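Local atomic coordinates of F420-dependent methylenetetrahydromethanopterin dehydrogenase (Methanopyrus kandleri, PDB entry 3IQE), a protein that catalyses the reversible, coenzyme F420-dependent reduction of methenyl-tetrahydromethanopterin to methylene-tetrahydromethanopterin, a step in methanogenesis from carbon dioxide. Residues Ile7-Gly12 and Ile68-Pro73; Gly12-Ser17 and Ile97-Gly102. All coordinates share one frame; numbering follows the deposited sequence.

Overall arrangement
Both contacts are buried and lie about 9 Å apart, centre to centre, toward the C-terminal ends of the inner strands of one parallel sheet, where coenzyme F420 binds. Contact 1 joins neighbouring strands 4-10 and 67-71 through a parallel run of backbone hydrogen bonds that weakens at its end, with apolar side chains packed on both faces. Contact 2 is smaller and relies on side-chain packing: the loop and short helix that follow strand 4-10 reach across strand 67-71 to the end of strand 94-98. Gly-12 belongs to both, and Tyr-70 and Gly-72 of contact 1 pair with Ile-97 of contact 2 by probable backbone hydrogen bonds. Pro-73 packs on the coenzyme ring system, whereas contact 2 adds a hydrogen bond from the Asn-13 backbone to the coenzyme.

Contact 1: residues Ile7-Gly12 and Ile68-Pro73; sequences IFIKCG and IVYGGP. With F42 (coenzyme f420), chain H.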
loop_
_atom_site.group_PDB
_atom_site.type_symbol
_atom_site.label_atom_id
_atom_site.label_comp_id
_atom_site.label_asym_id
_atom_site.label_seq_id
_atom_site.Cartn_x
_atom_site.Cartn_y
_atom_site.Cartn_z
ATOM N N ILE A 7 18.426 -13.427 36.219
ATOM C CA ILE A 7 18.724 -14.491 35.270
ATOM C C ILE A 7 17.480 -14.774 34.479
ATOM O O ILE A 7 16.392 -14.895 35.044
ATOM C CB ILE A 7 19.137 -15.805 35.969
ATOM C CG1 ILE A 7 20.470 -15.641 36.695
ATOM C CG2 ILE A 7 19.238 -16.978 34.980
ATOM C CD1 ILE A 7 20.823 -16.815 37.598
ATOM N N PHE A 8 17.640 -14.878 33.170
ATOM C CA PHE A 8 16.533 -15.158 32.275
ATOM C C PHE A 8 16.697 -16.551 31.707
ATOM O O PHE A 8 17.786 -16.916 31.264
ATOM C CB PHE A 8 16.524 -14.181 31.108
ATOM C CG PHE A 8 16.034 -12.818 31.465
ATOM C CD1 PHE A 8 16.895 -11.881 31.987
ATOM C CD2 PHE A 8 14.700 -12.470 31.288
ATOM C CE1 PHE A 8 16.458 -10.634 32.335
ATOM C CE2 PHE A 8 14.273 -11.214 31.655
ATOM C CZ PHE A 8 15.152 -10.306 32.170
ATOM N N ILE A 9 15.623 -17.331 31.731
ATOM C CA ILE A 9 15.678 -18.695 31.254
ATOM C C ILE A 9 14.737 -18.826 30.080
ATOM O O ILE A 9 13.556 -18.528 30.215
ATOM C CB ILE A 9 15.221 -19.697 32.306
ATOM C CG1 ILE A 9 16.059 -19.603 33.605
ATOM C CG2 ILE A 9 15.385 -21.086 31.778
ATOM C CD1 ILE A 9 15.372 -20.261 34.782
ATOM N N LYS A 10 15.239 -19.283 28.939
ATOM C CA LYS A 10 14.425 -19.340 27.707
ATOM C C LYS A 10 14.300 -20.768 27.179
ATOM O O LYS A 10 15.258 -21.341 26.699
ATOM C CB LYS A 10 15.019 -18.429 26.615
ATOM C CG LYS A 10 14.932 -16.933 26.941
ATOM C CD LYS A 10 15.663 -16.034 25.924
ATOM C CE LYS A 10 15.739 -14.573 26.429
ATOM N NZ LYS A 10 15.910 -13.524 25.350
ATOM N N CYS A 11 13.100 -21.325 27.231
ATOM C CA CYS A 11 12.862 -22.688 26.739
ATOM C C CYS A 11 11.676 -22.667 25.815
ATOM O O CYS A 11 10.572 -22.308 26.221
ATOM C CB CYS A 11 12.588 -23.648 27.884
ATOM S SG CYS A 11 13.988 -23.824 28.970
ATOM N N GLY A 12 11.901 -23.043 24.569
ATOM C CA GLY A 12 10.883 -22.851 23.533
ATOM C C GLY A 12 10.866 -21.390 23.133
ATOM O O GLY A 12 11.592 -20.592 23.705
ATOM N N ILE A 68 14.611 -14.326 39.197
ATOM C CA ILE A 68 14.698 -15.126 37.989
ATOM C C ILE A 68 13.432 -15.010 37.151
ATOM O O ILE A 68 12.345 -14.789 37.679
ATOM C CB ILE A 68 14.893 -16.588 38.293
ATOM C CG1 ILE A 68 15.983 -16.785 39.319
ATOM C CG2 ILE A 68 15.285 -17.344 37.041
ATOM C CD1 ILE A 68 16.163 -18.260 39.731
ATOM N N VAL A 69 13.588 -15.163 35.843
ATOM C CA VAL A 69 12.479 -15.106 34.890
ATOM C C VAL A 69 12.539 -16.342 33.996
ATOM O O VAL A 69 13.586 -16.639 33.414
ATOM C CB VAL A 69 12.544 -13.873 33.963
ATOM C CG1 VAL A 69 11.384 -13.903 33.020
ATOM C CG2 VAL A 69 12.558 -12.554 34.741
ATOM N N TYR A 70 11.432 -17.070 33.910
ATOM C CA TYR A 70 11.310 -18.184 32.976
ATOM C C TYR A 70 10.366 -17.755 31.905
ATOM O O TYR A 70 9.254 -17.341 32.195
ATOM C CB TYR A 70 10.750 -19.432 33.645
ATOM C CG TYR A 70 10.529 -20.575 32.668
ATOM C CD1 TYR A 70 9.294 -20.782 32.052
ATOM C CD2 TYR A 70 11.564 -21.436 32.348
ATOM C CE1 TYR A 70 9.105 -21.829 31.141
ATOM C CE2 TYR A 70 11.379 -22.492 31.472
ATOM C CZ TYR A 70 10.164 -22.674 30.858
ATOM O OH TYR A 70 10.036 -23.725 29.978
ATOM N N GLY A 71 10.817 -17.819 30.665
ATOM C CA GLY A 71 10.022 -17.343 29.570
ATOM C C GLY A 71 9.909 -18.397 28.503
ATOM O O GLY A 71 10.893 -18.982 28.059
ATOM N N GLY A 72 8.695 -18.638 28.077
ATOM C CA GLY A 72 8.470 -19.721 27.153
ATOM C C GLY A 72 7.003 -19.974 26.965
ATOM O O GLY A 72 6.152 -19.408 27.669
ATOM N N PRO A 73 6.698 -20.816 25.997
ATOM C CA PRO A 73 5.346 -21.182 25.681
ATOM C C PRO A 73 4.658 -21.985 26.773
ATOM O O PRO A 73 5.305 -22.753 27.500
ATOM C CB PRO A 73 5.498 -22.059 24.434
ATOM C CG PRO A 73 6.810 -21.746 23.889
ATOM C CD PRO A 73 7.663 -21.352 25.038
HETATM N N1 F42 H . 6.463 -26.351 21.519
HETATM C C2 F42 H . 7.797 -26.498 21.648
HETATM O O2 F42 H . 8.274 -27.645 21.744
HETATM N N3 F42 H . 8.621 -25.479 21.305
HETATM C C4 F42 H . 8.121 -24.241 21.045
HETATM O O4 F42 H . 8.901 -23.265 21.025
HETATM C C4A F42 H . 6.741 -24.062 21.034
HETATM C C5 F42 H . 6.115 -22.906 20.588
HETATM C C5A F42 H . 4.889 -22.607 21.183
HETATM C C6 F42 H . 4.387 -21.311 21.229
HETATM C C7 F42 H . 3.170 -21.055 21.844
HETATM C C8 F42 H . 2.446 -22.099 22.414
HETATM O O8M F42 H . 1.266 -21.851 23.029
HETATM C C9 F42 H . 2.943 -23.395 22.371
HETATM C C9A F42 H . 4.162 -23.641 21.761
HETATM N N10 F42 H . 4.642 -24.878 21.710
HETATM C C10 F42 H . 5.944 -25.098 21.489
HETATM C "C1'" F42 H . 3.699 -25.997 21.694
HETATM C "C2'" F42 H . 3.574 -26.498 23.124
HETATM O "O2'" F42 H . 4.866 -26.922 23.574
HETATM C "C3'" F42 H . 2.579 -27.641 23.222
HETATM O "O3'" F42 H . 2.906 -28.686 22.307
HETATM C "C4'" F42 H . 1.175 -27.192 22.885
HETATM O "O4'" F42 H . 0.774 -26.145 23.768
HETATM C "C5'" F42 H . 0.218 -28.370 23.030
HETATM O "O5'" F42 H . -1.011 -27.857 23.523
HETATM P P F42 H . -1.800 -28.520 24.758
HETATM O O1P F42 H . -0.716 -29.056 25.673
HETATM O O2P F42 H . -2.636 -27.396 25.324
HETATM O O3P F42 H . -2.617 -29.612 24.100
#
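Ile-9 is bonded through both its backbone groups to the strand beside it: its N donates to Val-69 O at 2.7 Å, and its O accepts from Gly-71 N at 2.9 Å. Val-69 N to Ile-7 O continues the parallel pattern, while the last bond, Cys-11 N to Gly-71 O, is weak at 3.3 Å. On one face Phe-8 and Val-69 lie side by side, ring atom CD2 of Phe-8 being 3.7 Å from CB of Val-69. On the other, Ile-9 sends CD1 to CG2 of Ile-68 (3.7 Å) and sets CG2 against CD2 of Tyr-70, the two side chains meeting at about a right angle. Tyr-70 has CG anti to its backbone N (chi1 176°), which carries the ring along the strand to Cys-11; there SG lies 3.9 Å from CE2 of Tyr-70 in an oblique sulfur-aromatic contact. The buried Tyr-70 hydroxyl and Cys-11 carbonyl have no polar partner in the model. Pro-73 packs CB 3.4 Å from C5A of coenzyme F420, helping to form its pocket. Lys-10 turns to a salt bridge with Asp-21, and Phe-8 meets Phe-35 edge-to-face. These are inner strands of a six-stranded parallel sheet, order 2-1-3-4-5-6, flanked by strands 33-39 and 94-98; helices 46-63 and 78-89 cover the Ile-9 face, with Tyr-70 touching both.

Contact 2: residues Gly12-Ser17 and Ile97-Gly102; sequences GNLGTS and IGDAPG. With F42 (coenzyme f420), chain H.
Leu-14 meets the backbone of Gly-98, and Thr-16 meets Ile-97, the leucine at the end of a loop and the threonine in the first turn of a weakly bonded helix. At the start of segment 12-17, Gly-12 brings CA to 3.2 Å from O4 of coenzyme F420, and Asn-13 donates its backbone N to the same O4 at 2.8 Å, with an angle of 158° at the hydrogen. Asn-13 also packs on Met-22 of a second subunit. Leu-14 then divides its two methyl groups: CD2 rests 3.7 Å from C of Gly-98, while CD1 approaches C7 of the coenzyme at 3.6 Å. Its isobutyl group thus lines the coenzyme site, about 5 Å from the bound 5,10-dimethylene tetrahydromethanopterin. Next to it, Asp-99 is held by a hydrogen bond between its OD2 and Asn-74 N. Thr-16 splits its branches: CG2 turns to CG2 of Ile-97 at 3.6 Å, the two side chains crossing at about a right angle, while OG1, beside the backbone N, bonds to Asp-122 OD2. At Ser-17, OG donates to Leu-14 O at 3.0 Å from above the carbonyl plane, tying the short helix back to the loop. Segment 12-17 therefore bridges from strand 4-10 to the end of strand 94-98, with Thr-16 also touching Val-119 of strand 115-119 and Leu-148 of helix 134-150.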
loop_
_atom_site.group_PDB
_atom_site.type_symbol
_atom_site.label_atom_id
_atom_site.label_comp_id
_atom_site.label_asym_id
_atom_site.label_seq_id
_atom_site.Cartn_x
_atom_site.Cartn_y
_atom_site.Cartn_z
ATOM N N GLY A 12 11.901 -23.043 24.569
ATOM C CA GLY A 12 10.883 -22.851 23.533
ATOM C C GLY A 12 10.866 -21.390 23.133
ATOM O O GLY A 12 11.592 -20.592 23.705
ATOM N N ASN A 13 10.046 -21.029 22.163
ATOM C CA ASN A 13 10.043 -19.640 21.708
ATOM C C ASN A 13 8.686 -18.971 21.689
ATOM O O ASN A 13 7.698 -19.538 21.210
ATOM C CB ASN A 13 10.692 -19.492 20.339
ATOM C CG ASN A 13 11.083 -18.042 20.043
ATOM O OD1 ASN A 13 11.949 -17.496 20.724
ATOM N ND2 ASN A 13 10.432 -17.408 19.073
ATOM N N LEU A 14 8.674 -17.774 22.262
ATOM C CA LEU A 14 7.546 -16.877 22.271
ATOM C C LEU A 14 8.142 -15.548 21.809
ATOM O O LEU A 14 9.327 -15.332 21.990
ATOM C CB LEU A 14 7.028 -16.773 23.700
ATOM C CG LEU A 14 5.561 -17.082 23.999
ATOM C CD1 LEU A 14 5.055 -18.251 23.215
ATOM C CD2 LEU A 14 5.449 -17.313 25.481
ATOM N N GLY A 15 7.347 -14.655 21.210
ATOM C CA GLY A 15 7.846 -13.334 20.814
ATOM C C GLY A 15 8.331 -12.514 22.008
ATOM O O GLY A 15 9.328 -11.774 21.932
ATOM N N THR A 16 7.646 -12.666 23.131
ATOM C CA THR A 16 7.972 -11.884 24.326
ATOM C C THR A 16 9.238 -12.369 25.014
ATOM O O THR A 16 9.996 -11.566 25.566
ATOM C CB THR A 16 6.836 -11.980 25.349
ATOM O OG1 THR A 16 5.615 -11.507 24.773
ATOM C CG2 THR A 16 7.144 -11.168 26.590
ATOM N N SER A 17 9.458 -13.676 24.997
ATOM C CA SER A 17 10.616 -14.259 25.708
ATOM C C SER A 17 11.892 -13.995 24.918
ATOM O O SER A 17 13.006 -13.919 25.467
ATOM C CB SER A 17 10.396 -15.756 25.903
ATOM O OG SER A 17 10.245 -16.384 24.656
ATOM N N ILE A 97 6.823 -15.856 32.203
ATOM C CA ILE A 97 6.271 -15.221 31.009
ATOM C C ILE A 97 5.723 -16.320 30.129
ATOM O O ILE A 97 6.433 -17.264 29.799
ATOM C CB ILE A 97 7.381 -14.537 30.219
ATOM C CG1 ILE A 97 8.094 -13.518 31.090
ATOM C CG2 ILE A 97 6.845 -13.879 28.981
ATOM C CD1 ILE A 97 7.578 -12.153 30.969
ATOM N N GLY A 98 4.470 -16.195 29.721
ATOM C CA GLY A 98 3.827 -17.264 28.983
ATOM C C GLY A 98 2.808 -16.655 28.053
ATOM O O GLY A 98 2.728 -15.435 27.949
ATOM N N ASP A 99 2.071 -17.518 27.356
ATOM C CA ASP A 99 1.017 -17.114 26.434
ATOM C C ASP A 99 -0.367 -17.519 26.977
ATOM O O ASP A 99 -0.515 -17.785 28.176
ATOM C CB ASP A 99 1.276 -17.657 25.018
ATOM C CG ASP A 99 1.388 -19.175 24.962
ATOM O OD1 ASP A 99 0.945 -19.762 23.935
ATOM O OD2 ASP A 99 1.862 -19.790 25.928
ATOM N N ALA A 100 -1.385 -17.547 26.123
ATOM C CA ALA A 100 -2.768 -17.675 26.606
ATOM C C ALA A 100 -3.056 -18.970 27.367
ATOM O O ALA A 100 -3.853 -18.961 28.292
ATOM C CB ALA A 100 -3.762 -17.520 25.455
ATOM N N PRO A 101 -2.426 -20.083 26.965
ATOM C CA PRO A 101 -2.616 -21.345 27.702
ATOM C C PRO A 101 -2.104 -21.305 29.138
ATOM O O PRO A 101 -2.443 -22.168 29.913
ATOM C CB PRO A 101 -1.802 -22.352 26.889
ATOM C CG PRO A 101 -1.896 -21.816 25.475
ATOM C CD PRO A 101 -1.927 -20.310 25.599
ATOM N N GLY A 102 -1.307 -20.317 29.496
ATOM C CA GLY A 102 -0.891 -20.165 30.885
ATOM C C GLY A 102 -2.087 -19.831 31.765
ATOM O O GLY A 102 -2.043 -19.998 32.965
HETATM N N1 F42 H . 6.463 -26.351 21.519
HETATM C C2 F42 H . 7.797 -26.498 21.648
HETATM O O2 F42 H . 8.274 -27.645 21.744
HETATM N N3 F42 H . 8.621 -25.479 21.305
HETATM C C4 F42 H . 8.121 -24.241 21.045
HETATM O O4 F42 H . 8.901 -23.265 21.025
HETATM C C4A F42 H . 6.741 -24.062 21.034
HETATM C C5 F42 H . 6.115 -22.906 20.588
HETATM C C5A F42 H . 4.889 -22.607 21.183
HETATM C C6 F42 H . 4.387 -21.311 21.229
HETATM C C7 F42 H . 3.170 -21.055 21.844
HETATM C C8 F42 H . 2.446 -22.099 22.414
HETATM O O8M F42 H . 1.266 -21.851 23.029
HETATM C C9 F42 H . 2.943 -23.395 22.371
HETATM C C9A F42 H . 4.162 -23.641 21.761
HETATM N N10 F42 H . 4.642 -24.878 21.710
HETATM C C10 F42 H . 5.944 -25.098 21.489
HETATM C "C1'" F42 H . 3.699 -25.997 21.694
HETATM C "C2'" F42 H . 3.574 -26.498 23.124
HETATM O "O2'" F42 H . 4.866 -26.922 23.574
HETATM C "C3'" F42 H . 2.579 -27.641 23.222
HETATM O "O3'" F42 H . 2.906 -28.686 22.307
HETATM C "C4'" F42 H . 1.175 -27.192 22.885
HETATM O "O4'" F42 H . 0.774 -26.145 23.768
HETATM C "C5'" F42 H . 0.218 -28.370 23.030
HETATM O "O5'" F42 H . -1.011 -27.857 23.523
HETATM P P F42 H . -1.800 -28.520 24.758
HETATM O O1P F42 H . -0.716 -29.056 25.673
HETATM O O2P F42 H . -2.636 -27.396 25.324
HETATM O O3P F42 H . -2.617 -29.612 24.100
#